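Local coordinates for K Homology domain-containing protein (Aeropyrum pernix, PDB 1TUA) that is of unknown function but contains two KH-type folds and probably binds RNA, at residues E13-V18 against E42-I47; V66-S71 against Q87-V92; G110-E115 against Q152-L157; E124-T129 against R168-I173. All coordinates share one frame; numbering follows the deposited sequence.

Contact 1: residues E13-V18 against E42-I47; sequences ERLGAV and ENSMVI
L15 and V18, two side chains on the same side of the short helix 15-19, lean on V46 of strand 45-50 in an apolar contact. L15 CD1 lies 4.2 Å from V46 CG2, and V18 CG1 approaches V46 CG2 at 4.3 Å, so one branch of V46 fits against both helix residues. Branched aliphatic residues suit this place: V46 keeps the extended backbone of a strand, while the longer L15 spans the gap to the sheet. The other methyl serves a different partner, L15 CD2 coming 4.1 Å from S44 OG. L15 can straddle the two because its CG stands anti to the backbone N (chi1 -164°), which turns the fork toward the strand.

In this type I KH fold, helix 15-19 leads into the GxxG loop and strand 45-50 is the middle strand of the first three-stranded antiparallel sheet. V10, in the loop before the helix, touches L15, V18 and V46 alike and completes the small apolar cluster, while V39 covers L15 from strand 35-40.

The hydroxyl of S44 and the NE of R14 find their partners outside these two segments. S44 OG is hydrogen-bonded to the backbone O of V10, so this buried hydroxyl can sit beside a leucine methyl. R14 NE is hydrogen-bonded to I70 O, and one face of its guanidinium lies over A17 CB. Within the helix, V18 N donates to R14 O at 3.1 Å. S44 and M45 together face D40 in a G1 beta bulge, the positive phi of S44 (48°) bending the chain just before the strand.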
loop_
_atom_site.group_PDB
_atom_site.type_symbol
_atom_site.label_atom_id
_atom_site.label_comp_id
_atom_site.label_asym_id
_atom_site.label_seq_id
_atom_site.Cartn_x
_atom_site.Cartn_y
_atom_site.Cartn_z
ATOM N N GLU A 13 6.060 0.919 -16.552
ATOM C CA GLU A 13 6.616 -0.413 -16.341
ATOM C C GLU A 13 5.702 -1.343 -15.538
ATOM O O GLU A 13 6.007 -2.525 -15.370
ATOM C CB GLU A 13 7.981 -0.308 -15.641
ATOM C CG GLU A 13 7.931 0.309 -14.243
ATOM C CD GLU A 13 8.181 1.818 -14.223
ATOM O OE1 GLU A 13 7.678 2.544 -15.114
ATOM O OE2 GLU A 13 8.881 2.280 -13.293
ATOM N N ARG A 14 4.581 -0.821 -15.047
ATOM C CA ARG A 14 3.655 -1.640 -14.271
ATOM C C ARG A 14 2.285 -1.786 -14.923
ATOM O O ARG A 14 1.410 -2.459 -14.383
ATOM C CB ARG A 14 3.477 -1.056 -12.863
ATOM C CG ARG A 14 4.721 -1.115 -12.007
ATOM C CD ARG A 14 5.072 -2.546 -11.699
ATOM N NE ARG A 14 4.164 -3.121 -10.709
ATOM C CZ ARG A 14 4.057 -4.420 -10.456
ATOM N NH1 ARG A 14 4.798 -5.293 -11.128
ATOM N NH2 ARG A 14 3.219 -4.846 -9.522
ATOM N N LEU A 15 2.095 -1.176 -16.091
ATOM C CA LEU A 15 0.797 -1.246 -16.761
ATOM C C LEU A 15 0.395 -2.686 -17.067
ATOM O O LEU A 15 -0.783 -3.041 -16.998
ATOM C CB LEU A 15 0.818 -0.410 -18.044
ATOM C CG LEU A 15 -0.554 -0.082 -18.631
ATOM C CD1 LEU A 15 -1.425 0.621 -17.585
ATOM C CD2 LEU A 15 -0.380 0.800 -19.858
ATOM N N GLY A 16 1.379 -3.520 -17.395
ATOM C CA GLY A 16 1.083 -4.911 -17.678
ATOM C C GLY A 16 0.599 -5.649 -16.441
ATOM O O GLY A 16 -0.246 -6.546 -16.523
ATOM N N ALA A 17 1.134 -5.276 -15.283
ATOM C CA ALA A 17 0.740 -5.920 -14.038
ATOM C C ALA A 17 -0.679 -5.511 -13.666
ATOM O O ALA A 17 -1.429 -6.301 -13.091
ATOM C CB ALA A 17 1.711 -5.544 -12.919
ATOM N N VAL A 18 -1.041 -4.272 -13.987
ATOM C CA VAL A 18 -2.375 -3.769 -13.685
ATOM C C VAL A 18 -3.425 -4.448 -14.566
ATOM O O VAL A 18 -4.497 -4.830 -14.096
ATOM C CB VAL A 18 -2.444 -2.244 -13.889
ATOM C CG1 VAL A 18 -3.896 -1.766 -13.795
ATOM C CG2 VAL A 18 -1.590 -1.550 -12.840
ATOM N N GLU A 42 -1.144 4.424 -24.183
ATOM C CA GLU A 42 -0.267 5.487 -24.652
ATOM C C GLU A 42 0.069 6.507 -23.567
ATOM O O GLU A 42 1.181 7.035 -23.530
ATOM C CB GLU A 42 -0.904 6.174 -25.859
ATOM C CG GLU A 42 -0.893 5.296 -27.104
ATOM C CD GLU A 42 -1.824 5.797 -28.193
ATOM O OE1 GLU A 42 -1.765 7.002 -28.531
ATOM O OE2 GLU A 42 -2.614 4.978 -28.716
ATOM N N ASN A 43 -0.885 6.771 -22.679
ATOM C CA ASN A 43 -0.676 7.726 -21.597
ATOM C C ASN A 43 -0.450 7.020 -20.258
ATOM O O ASN A 43 -0.225 7.673 -19.241
ATOM C CB ASN A 43 -1.880 8.660 -21.489
ATOM C CG ASN A 43 -2.182 9.374 -22.794
ATOM O OD1 ASN A 43 -3.207 10.042 -22.932
ATOM N ND2 ASN A 43 -1.283 9.236 -23.761
ATOM N N SER A 44 -0.502 5.688 -20.274
ATOM C CA SER A 44 -0.320 4.873 -19.071
ATOM C C SER A 44 -1.195 5.436 -17.948
ATOM O O SER A 44 -0.729 5.736 -16.843
ATOM C CB SER A 44 1.150 4.867 -18.651
ATOM O OG SER A 44 1.410 3.792 -17.770
ATOM N N MET A 45 -2.475 5.577 -18.266
ATOM C CA MET A 45 -3.468 6.117 -17.355
ATOM C C MET A 45 -4.631 5.133 -17.319
ATOM O O MET A 45 -5.001 4.545 -18.338
ATOM C CB MET A 45 -3.941 7.476 -17.877
ATOM C CG MET A 45 -4.995 8.173 -17.044
ATOM S SD MET A 45 -4.346 8.869 -15.518
ATOM C CE MET A 45 -3.578 10.391 -16.138
ATOM N N VAL A 46 -5.197 4.941 -16.136
ATOM C CA VAL A 46 -6.321 4.038 -15.972
ATOM C C VAL A 46 -7.506 4.855 -15.455
ATOM O O VAL A 46 -7.328 5.778 -14.662
ATOM C CB VAL A 46 -5.945 2.910 -14.975
ATOM C CG1 VAL A 46 -7.181 2.125 -14.555
ATOM C CG2 VAL A 46 -4.906 1.982 -15.629
ATOM N N ILE A 47 -8.704 4.553 -15.939
ATOM C CA ILE A 47 -9.894 5.263 -15.485
ATOM C C ILE A 47 -10.841 4.250 -14.849
ATOM O O ILE A 47 -11.188 3.243 -15.463
ATOM C CB ILE A 47 -10.624 5.963 -16.649
ATOM C CG1 ILE A 47 -9.641 6.852 -17.412
ATOM C CG2 ILE A 47 -11.789 6.792 -16.104
ATOM C CD1 ILE A 47 -10.230 7.504 -18.641
#

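Contact 2: residues V66-S71 against Q87-V92; sequences VVKAIS and QILVVV
K68 and A69 meet L89 in a helix-on-strand contact between the two KH folds, where helix 57-72, the last helix of the first fold, lies against strand 87-93, an outer strand of the second sheet. One leucine methyl does most of the work. L89 CD2 reaches 3.8 Å from K68 CD, touching the aliphatic part of the lysine, and lies 4.2 Å from A69 CB. L89 CD2 is also 4.0 Å from A69 N, which shows how closely the methyl comes to the helix backbone. The small alanine suits this place because it lets the leucine approach, and a long lysine suits the rim, where its methylenes can cover an apolar neighbour while its charge reaches water.

That charged end is used as well. With every torsion of K68 near 180°, the chain runs fully extended past L89, and K68 NZ donates to a water at 2.7 Å. The same water donates to L89 O at 3.1 Å, so the lysine is tied indirectly to the strand backbone.

L89 also touches E65 and L72 of helix 57-72, and V91 adds a contact on L72. A69 meanwhile rests on A79 of helix 76-79. On the other face of the strand, I88 and V90 pack on helix 144-158, which puts this sheet between two helical layers, as befits a four-layer alpha-beta sandwich.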
loop_
_atom_site.group_PDB
_atom_site.type_symbol
_atom_site.label_atom_id
_atom_site.label_comp_id
_atom_site.label_asym_id
_atom_site.label_seq_id
_atom_site.Cartn_x
_atom_site.Cartn_y
_atom_site.Cartn_z
ATOM N N VAL A 66 -6.504 -0.340 -5.413
ATOM C CA VAL A 66 -5.846 -1.573 -5.833
ATOM C C VAL A 66 -4.934 -1.265 -7.023
ATOM O O VAL A 66 -3.782 -1.702 -7.069
ATOM C CB VAL A 66 -6.870 -2.648 -6.238
ATOM C CG1 VAL A 66 -6.162 -3.827 -6.891
ATOM C CG2 VAL A 66 -7.643 -3.103 -5.012
ATOM N N VAL A 67 -5.451 -0.507 -7.985
ATOM C CA VAL A 67 -4.658 -0.134 -9.156
ATOM C C VAL A 67 -3.410 0.647 -8.736
ATOM O O VAL A 67 -2.311 0.394 -9.226
ATOM C CB VAL A 67 -5.481 0.726 -10.135
ATOM C CG1 VAL A 67 -4.564 1.309 -11.215
ATOM C CG2 VAL A 67 -6.583 -0.126 -10.771
ATOM N N LYS A 68 -3.583 1.603 -7.831
ATOM C CA LYS A 68 -2.456 2.401 -7.366
ATOM C C LYS A 68 -1.424 1.512 -6.680
ATOM O O LYS A 68 -0.224 1.673 -6.892
ATOM C CB LYS A 68 -2.934 3.491 -6.402
ATOM C CG LYS A 68 -1.804 4.342 -5.842
ATOM C CD LYS A 68 -2.330 5.390 -4.866
ATOM C CE LYS A 68 -1.192 6.227 -4.275
ATOM N NZ LYS A 68 -1.668 7.189 -3.223
ATOM N N ALA A 69 -1.893 0.571 -5.864
ATOM C CA ALA A 69 -1.002 -0.345 -5.150
ATOM C C ALA A 69 -0.174 -1.214 -6.112
ATOM O O ALA A 69 1.008 -1.469 -5.869
ATOM C CB ALA A 69 -1.812 -1.229 -4.195
ATOM N N ILE A 70 -0.790 -1.674 -7.198
ATOM C CA ILE A 70 -0.069 -2.490 -8.178
ATOM C C ILE A 70 0.962 -1.622 -8.899
ATOM O O ILE A 70 2.092 -2.053 -9.152
ATOM C CB ILE A 70 -1.041 -3.120 -9.203
ATOM C CG1 ILE A 70 -1.950 -4.121 -8.479
ATOM C CG2 ILE A 70 -0.255 -3.794 -10.346
ATOM C CD1 ILE A 70 -3.102 -4.627 -9.324
ATOM N N SER A 71 0.568 -0.395 -9.218
ATOM C CA SER A 71 1.464 0.557 -9.876
ATOM C C SER A 71 2.701 0.804 -9.005
ATOM O O SER A 71 3.819 0.909 -9.506
ATOM C CB SER A 71 0.727 1.881 -10.116
ATOM O OG SER A 71 1.576 2.840 -10.721
ATOM N N GLN A 87 -8.929 -1.807 5.419
ATOM C CA GLN A 87 -7.556 -1.823 4.907
ATOM C C GLN A 87 -7.314 -0.564 4.074
ATOM O O GLN A 87 -8.154 -0.180 3.266
ATOM C CB GLN A 87 -7.309 -3.069 4.042
ATOM C CG GLN A 87 -7.568 -4.388 4.746
ATOM C CD GLN A 87 -6.776 -4.511 6.024
ATOM O OE1 GLN A 87 -5.544 -4.580 6.006
ATOM N NE2 GLN A 87 -7.477 -4.526 7.152
ATOM N N ILE A 88 -6.172 0.085 4.284
ATOM C CA ILE A 88 -5.829 1.288 3.537
ATOM C C ILE A 88 -4.407 1.197 2.971
ATOM O O ILE A 88 -3.619 0.326 3.337
ATOM C CB ILE A 88 -5.915 2.567 4.418
ATOM C CG1 ILE A 88 -4.855 2.514 5.519
ATOM C CG2 ILE A 88 -7.308 2.699 5.020
ATOM C CD1 ILE A 88 -4.679 3.813 6.259
ATOM N N LEU A 89 -4.095 2.119 2.074
ATOM C CA LEU A 89 -2.786 2.174 1.451
ATOM C C LEU A 89 -2.074 3.441 1.904
ATOM O O LEU A 89 -2.603 4.543 1.757
ATOM C CB LEU A 89 -2.937 2.187 -0.069
ATOM C CG LEU A 89 -1.673 2.422 -0.902
ATOM C CD1 LEU A 89 -0.700 1.261 -0.722
ATOM C CD2 LEU A 89 -2.073 2.563 -2.369
ATOM N N VAL A 90 -0.884 3.274 2.468
ATOM C CA VAL A 90 -0.078 4.401 2.920
ATOM C C VAL A 90 1.240 4.315 2.182
ATOM O O VAL A 90 1.776 3.224 1.996
ATOM C CB VAL A 90 0.181 4.342 4.424
ATOM C CG1 VAL A 90 1.197 5.409 4.819
ATOM C CG2 VAL A 90 -1.127 4.548 5.167
ATOM N N VAL A 91 1.762 5.459 1.757
ATOM C CA VAL A 91 3.017 5.468 1.017
ATOM C C VAL A 91 4.049 6.397 1.622
ATOM O O VAL A 91 3.729 7.508 2.040
ATOM C CB VAL A 91 2.793 5.897 -0.453
ATOM C CG1 VAL A 91 4.123 5.927 -1.198
ATOM C CG2 VAL A 91 1.824 4.945 -1.136
ATOM N N VAL A 92 5.289 5.923 1.673
ATOM C CA VAL A 92 6.401 6.718 2.172
ATOM C C VAL A 92 7.278 7.023 0.960
ATOM O O VAL A 92 7.843 6.115 0.350
ATOM C CB VAL A 92 7.232 5.946 3.217
ATOM C CG1 VAL A 92 8.475 6.737 3.584
ATOM C CG2 VAL A 92 6.392 5.701 4.459
HETATM O O HOH W 1 -2.498 6.118 -0.864
#

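Contact 3: residues G110-E115 against Q152-L157; sequences GRIIGE and QAIEML
I112 packs against I154 and L157, joining helix 102-113 to helix 144-158 within the second KH fold, just before G114 opens the GxxG loop. The two isoleucines cross at about a right angle, with I112 CG2 3.8 Å from I154 CD1 and, in return, I112 CD1 3.9 Å from I154 CG2. L157 comes from about one turn further along its helix: L157 CB lies 4.0 Å from I112 CG1, while L157 CD1 reaches the helix backbone, 3.9 Å from I112 CA. Beta-branched isoleucine suits this place because both its arms embrace I154, while CG1 also lies on L157 CB. Cutting I112 back to an alanine would probably leave the two I154 methyls and L157 CB without their partner and open a gap between the helices.

Around this first shell, I123 of helix 118-127 touches both I154 and L157, V166 of helix 163-188 covers L157, and L94 lies against I112. At the rim R111 bends back at chi2 and chi3, and its NH2 is hydrogen-bonded to R161 O. R111 NE donates at 2.6 Å to a water lying in the plane of the guanidinium at its edge, and that water donates to L157 O at 2.7 Å.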
loop_
_atom_site.group_PDB
_atom_site.type_symbol
_atom_site.label_atom_id
_atom_site.label_comp_id
_atom_site.label_asym_id
_atom_site.label_seq_id
_atom_site.Cartn_x
_atom_site.Cartn_y
_atom_site.Cartn_z
ATOM N N GLY A 110 18.715 -0.076 1.838
ATOM C CA GLY A 110 19.422 -1.201 2.426
ATOM C C GLY A 110 19.046 -1.373 3.889
ATOM O O GLY A 110 18.910 -2.497 4.367
ATOM N N ARG A 111 18.884 -0.257 4.601
ATOM C CA ARG A 111 18.494 -0.278 6.016
ATOM C C ARG A 111 17.037 -0.728 6.166
ATOM O O ARG A 111 16.705 -1.496 7.065
ATOM C CB ARG A 111 18.638 1.115 6.638
ATOM C CG ARG A 111 20.060 1.629 6.734
ATOM C CD ARG A 111 20.853 0.874 7.784
ATOM N NE ARG A 111 20.381 1.157 9.138
ATOM C CZ ARG A 111 20.875 0.581 10.228
ATOM N NH1 ARG A 111 21.854 -0.309 10.116
ATOM N NH2 ARG A 111 20.398 0.894 11.426
ATOM N N ILE A 112 16.169 -0.234 5.288
ATOM C CA ILE A 112 14.750 -0.578 5.331
ATOM C C ILE A 112 14.511 -2.047 5.005
ATOM O O ILE A 112 13.690 -2.703 5.644
ATOM C CB ILE A 112 13.948 0.313 4.358
ATOM C CG1 ILE A 112 13.965 1.756 4.872
ATOM C CG2 ILE A 112 12.518 -0.203 4.217
ATOM C CD1 ILE A 112 13.394 2.775 3.904
ATOM N N ILE A 113 15.232 -2.560 4.014
ATOM C CA ILE A 113 15.095 -3.959 3.621
ATOM C C ILE A 113 15.822 -4.856 4.613
ATOM O O ILE A 113 15.267 -5.851 5.076
ATOM C CB ILE A 113 15.670 -4.204 2.208
ATOM C CG1 ILE A 113 14.874 -3.404 1.178
ATOM C CG2 ILE A 113 15.626 -5.694 1.872
ATOM C CD1 ILE A 113 15.434 -3.495 -0.225
ATOM N N GLY A 114 17.059 -4.491 4.941
ATOM C CA GLY A 114 17.847 -5.273 5.875
ATOM C C GLY A 114 18.481 -6.470 5.191
ATOM O O GLY A 114 18.129 -6.803 4.058
ATOM N N GLU A 115 19.422 -7.119 5.870
ATOM C CA GLU A 115 20.085 -8.286 5.306
ATOM C C GLU A 115 19.080 -9.415 5.140
ATOM O O GLU A 115 18.435 -9.826 6.102
ATOM C CB GLU A 115 21.233 -8.734 6.210
ATOM C CG GLU A 115 21.895 -10.031 5.765
ATOM C CD GLU A 115 23.318 -10.159 6.274
ATOM O OE1 GLU A 115 24.177 -9.373 5.817
ATOM O OE2 GLU A 115 23.577 -11.037 7.129
ATOM N N GLN A 152 5.776 4.946 10.302
ATOM C CA GLN A 152 6.690 5.592 11.226
ATOM C C GLN A 152 8.002 4.804 11.326
ATOM O O GLN A 152 9.087 5.388 11.255
ATOM C CB GLN A 152 6.014 5.722 12.595
ATOM C CG GLN A 152 6.872 6.351 13.668
ATOM C CD GLN A 152 6.119 6.525 14.974
ATOM O OE1 GLN A 152 5.350 5.652 15.386
ATOM N NE2 GLN A 152 6.345 7.648 15.639
ATOM N N ALA A 153 7.905 3.482 11.479
ATOM C CA ALA A 153 9.099 2.643 11.574
ATOM C C ALA A 153 9.960 2.787 10.315
ATOM O O ALA A 153 11.189 2.894 10.398
ATOM C CB ALA A 153 8.702 1.188 11.779
ATOM N N ILE A 154 9.312 2.787 9.149
ATOM C CA ILE A 154 10.023 2.941 7.883
ATOM C C ILE A 154 10.713 4.305 7.834
ATOM O O ILE A 154 11.870 4.407 7.434
ATOM C CB ILE A 154 9.067 2.833 6.676
ATOM C CG1 ILE A 154 8.464 1.425 6.607
ATOM C CG2 ILE A 154 9.818 3.171 5.390
ATOM C CD1 ILE A 154 9.480 0.340 6.352
ATOM N N GLU A 155 10.003 5.354 8.238
ATOM C CA GLU A 155 10.596 6.684 8.237
ATOM C C GLU A 155 11.808 6.735 9.177
ATOM O O GLU A 155 12.845 7.313 8.832
ATOM C CB GLU A 155 9.555 7.725 8.649
ATOM C CG GLU A 155 8.424 7.871 7.642
ATOM C CD GLU A 155 7.315 8.795 8.123
ATOM O OE1 GLU A 155 6.896 8.672 9.297
ATOM O OE2 GLU A 155 6.854 9.635 7.323
ATOM N N MET A 156 11.681 6.125 10.356
ATOM C CA MET A 156 12.780 6.098 11.326
ATOM C C MET A 156 14.020 5.413 10.740
ATOM O O MET A 156 15.144 5.856 10.969
ATOM C CB MET A 156 12.350 5.382 12.612
ATOM C CG MET A 156 11.417 6.193 13.516
ATOM S SD MET A 156 10.751 5.222 14.893
ATOM C CE MET A 156 12.137 5.091 15.958
ATOM N N LEU A 157 13.819 4.336 9.984
ATOM C CA LEU A 157 14.948 3.636 9.377
ATOM C C LEU A 157 15.557 4.483 8.267
ATOM O O LEU A 157 16.774 4.507 8.100
ATOM C CB LEU A 157 14.518 2.279 8.806
ATOM C CG LEU A 157 14.168 1.171 9.801
ATOM C CD1 LEU A 157 13.789 -0.096 9.043
ATOM C CD2 LEU A 157 15.350 0.906 10.710
HETATM O O HOH W 2 18.663 3.092 9.448
#

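Contact 4: residues E124-T129 against R168-I173; sequences EEMTDT and RHLERI
M126 reaches from helix 118-127 across L170 to the backbone of helix 163-188, touching its neighbour at nearly every step. M126 CB begins the contact, 4.0 Å from L170 CD2. Further out, M126 SD lies 3.9 Å from L170 CD2, the two side chains crossing at a slant. At the tip, the bend at chi3 (57°) carries M126 CE past the leucine fork, where it meets L170 CB at 3.7 Å and E171 N at 3.5 Å. The carboxylate oxygen E171 OE1 stands 4.0 Å from M126 CE, so the methyl ends between an apolar side chain and the polar rim. An unbranched, flexible methionine suits such a path over the surface of a helix.

Beside it T127 presses its methyl on L170, T127 CG2 to L170 CD1 at 3.6 Å, the pair crossing at about a right angle. Threonine fits because its two branches do different jobs: with chi1 at 61°, CG2 faces the leucine while OG1 turns back to the helix end. There T127 OG1 is hydrogen-bonded to I123 O and accepts a bond from T129 OG1 at 2.8 Å. A valine in place of T127 is likely to leave the T129 hydroxyl and the I123 carbonyl without this mate, giving the turn after the helix more freedom to move.

A149 and A150 of helix 144-158 line the floor beneath L170 and T127. A long C-terminal helix, 163-188, thus lies across two helices of the second KH fold, an addition to the core of the type I KH topology.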
loop_
_atom_site.group_PDB
_atom_site.type_symbol
_atom_site.label_atom_id
_atom_site.label_comp_id
_atom_site.label_asym_id
_atom_site.label_seq_id
_atom_site.Cartn_x
_atom_site.Cartn_y
_atom_site.Cartn_z
ATOM N N GLU A 124 6.741 -5.881 8.977
ATOM C CA GLU A 124 5.484 -6.479 8.505
ATOM C C GLU A 124 4.850 -7.391 9.562
ATOM O O GLU A 124 3.639 -7.344 9.797
ATOM C CB GLU A 124 5.707 -7.315 7.244
ATOM C CG GLU A 124 6.037 -6.546 5.988
ATOM C CD GLU A 124 6.106 -7.455 4.766
ATOM O OE1 GLU A 124 6.728 -8.533 4.856
ATOM O OE2 GLU A 124 5.543 -7.098 3.715
ATOM N N GLU A 125 5.674 -8.228 10.189
ATOM C CA GLU A 125 5.182 -9.161 11.201
ATOM C C GLU A 125 4.689 -8.452 12.454
ATOM O O GLU A 125 3.680 -8.847 13.037
ATOM C CB GLU A 125 6.277 -10.156 11.592
ATOM C CG GLU A 125 6.847 -10.942 10.432
ATOM C CD GLU A 125 7.928 -11.918 10.862
ATOM O OE1 GLU A 125 8.853 -11.509 11.598
ATOM O OE2 GLU A 125 7.856 -13.097 10.453
ATOM N N MET A 126 5.408 -7.411 12.870
ATOM C CA MET A 126 5.037 -6.667 14.066
ATOM C C MET A 126 3.749 -5.868 13.885
ATOM O O MET A 126 2.966 -5.726 14.821
ATOM C CB MET A 126 6.174 -5.720 14.473
ATOM C CG MET A 126 7.453 -6.427 14.938
ATOM S SD MET A 126 8.705 -5.303 15.650
ATOM C CE MET A 126 7.790 -4.594 16.874
ATOM N N THR A 127 3.521 -5.363 12.677
ATOM C CA THR A 127 2.343 -4.545 12.400
ATOM C C THR A 127 1.251 -5.250 11.608
ATOM O O THR A 127 0.169 -4.697 11.421
ATOM C CB THR A 127 2.734 -3.277 11.618
ATOM O OG1 THR A 127 3.315 -3.656 10.365
ATOM C CG2 THR A 127 3.743 -2.456 12.397
ATOM N N ASP A 128 1.535 -6.464 11.148
ATOM C CA ASP A 128 0.581 -7.226 10.349
ATOM C C ASP A 128 0.164 -6.413 9.126
ATOM O O ASP A 128 -1.023 -6.208 8.874
ATOM C CB ASP A 128 -0.649 -7.602 11.180
ATOM C CG ASP A 128 -1.590 -8.531 10.436
ATOM O OD1 ASP A 128 -1.095 -9.417 9.706
ATOM O OD2 ASP A 128 -2.822 -8.383 10.589
ATOM N N THR A 129 1.160 -5.943 8.381
ATOM C CA THR A 129 0.937 -5.169 7.160
ATOM C C THR A 129 1.758 -5.769 6.012
ATOM O O THR A 129 2.648 -6.594 6.238
ATOM C CB THR A 129 1.412 -3.713 7.314
ATOM O OG1 THR A 129 2.821 -3.711 7.584
ATOM C CG2 THR A 129 0.677 -3.012 8.446
ATOM N N ARG A 168 12.065 -1.620 19.056
ATOM C CA ARG A 168 11.631 -1.391 20.428
ATOM C C ARG A 168 10.477 -0.378 20.440
ATOM O O ARG A 168 9.490 -0.549 21.157
ATOM C CB ARG A 168 12.797 -0.863 21.262
ATOM C CG ARG A 168 12.874 -1.463 22.650
ATOM C CD ARG A 168 13.858 -0.689 23.522
ATOM N NE ARG A 168 15.190 -0.584 22.919
ATOM C CZ ARG A 168 15.997 -1.616 22.691
ATOM N NH1 ARG A 168 15.613 -2.847 23.013
ATOM N NH2 ARG A 168 17.195 -1.415 22.151
ATOM N N HIS A 169 10.608 0.675 19.638
ATOM C CA HIS A 169 9.579 1.705 19.547
ATOM C C HIS A 169 8.288 1.144 18.946
ATOM O O HIS A 169 7.196 1.384 19.465
ATOM C CB HIS A 169 10.089 2.870 18.701
ATOM C CG HIS A 169 9.057 3.920 18.436
ATOM N ND1 HIS A 169 8.098 3.789 17.454
ATOM C CD2 HIS A 169 8.817 5.105 19.044
ATOM C CE1 HIS A 169 7.310 4.851 17.468
ATOM N NE2 HIS A 169 7.726 5.664 18.424
ATOM N N LEU A 170 8.426 0.396 17.855
ATOM C CA LEU A 170 7.289 -0.219 17.175
ATOM C C LEU A 170 6.568 -1.164 18.135
ATOM O O LEU A 170 5.343 -1.253 18.138
ATOM C CB LEU A 170 7.788 -0.983 15.948
ATOM C CG LEU A 170 6.784 -1.478 14.908
ATOM C CD1 LEU A 170 5.886 -0.337 14.447
ATOM C CD2 LEU A 170 7.560 -2.078 13.737
ATOM N N GLU A 171 7.355 -1.856 18.950
ATOM C CA GLU A 171 6.861 -2.796 19.954
ATOM C C GLU A 171 5.920 -2.063 20.920
ATOM O O GLU A 171 4.829 -2.549 21.243
ATOM C CB GLU A 171 8.052 -3.359 20.734
ATOM C CG GLU A 171 7.732 -4.481 21.693
ATOM C CD GLU A 171 7.942 -5.836 21.070
ATOM O OE1 GLU A 171 8.990 -6.035 20.422
ATOM O OE2 GLU A 171 7.069 -6.707 21.235
ATOM N N ARG A 172 6.359 -0.892 21.381
ATOM C CA ARG A 172 5.571 -0.083 22.306
ATOM C C ARG A 172 4.277 0.354 21.640
ATOM O O ARG A 172 3.199 0.243 22.222
ATOM C CB ARG A 172 6.357 1.156 22.738
ATOM C CG ARG A 172 7.694 0.842 23.377
ATOM C CD ARG A 172 7.538 0.205 24.749
ATOM N NE ARG A 172 8.807 -0.335 25.236
ATOM C CZ ARG A 172 9.933 0.366 25.341
ATOM N NH1 ARG A 172 9.963 1.650 24.994
ATOM N NH2 ARG A 172 11.037 -0.218 25.789
ATOM N N ILE A 173 4.398 0.858 20.417
ATOM C CA ILE A 173 3.243 1.322 19.661
ATOM C C ILE A 173 2.236 0.206 19.402
ATOM O O ILE A 173 1.032 0.394 19.593
ATOM C CB ILE A 173 3.675 1.920 18.296
ATOM C CG1 ILE A 173 4.557 3.154 18.517
ATOM C CG2 ILE A 173 2.450 2.271 17.467
ATOM C CD1 ILE A 173 3.886 4.266 19.285
#

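Contacts 1 and 3 are the buried pair, each inside one KH fold and each using the helix that leads into a GxxG loop, but contact 1 sets it against a strand and contact 3 against another helix. Contacts 2 and 4 are partly open: the first joins the two folds, the second adds the C-terminal helix. Aliphatic side chains dominate throughout; water bridges to a lysine or arginine mark the rims of contacts 2 and 3, whereas contact 4 has a methionine tip. Contacts 1 and 2 meet where V18 CG2 packs 3.6 Å from I70 CG2, and contacts 3 and 4 touch where A153 meets L170.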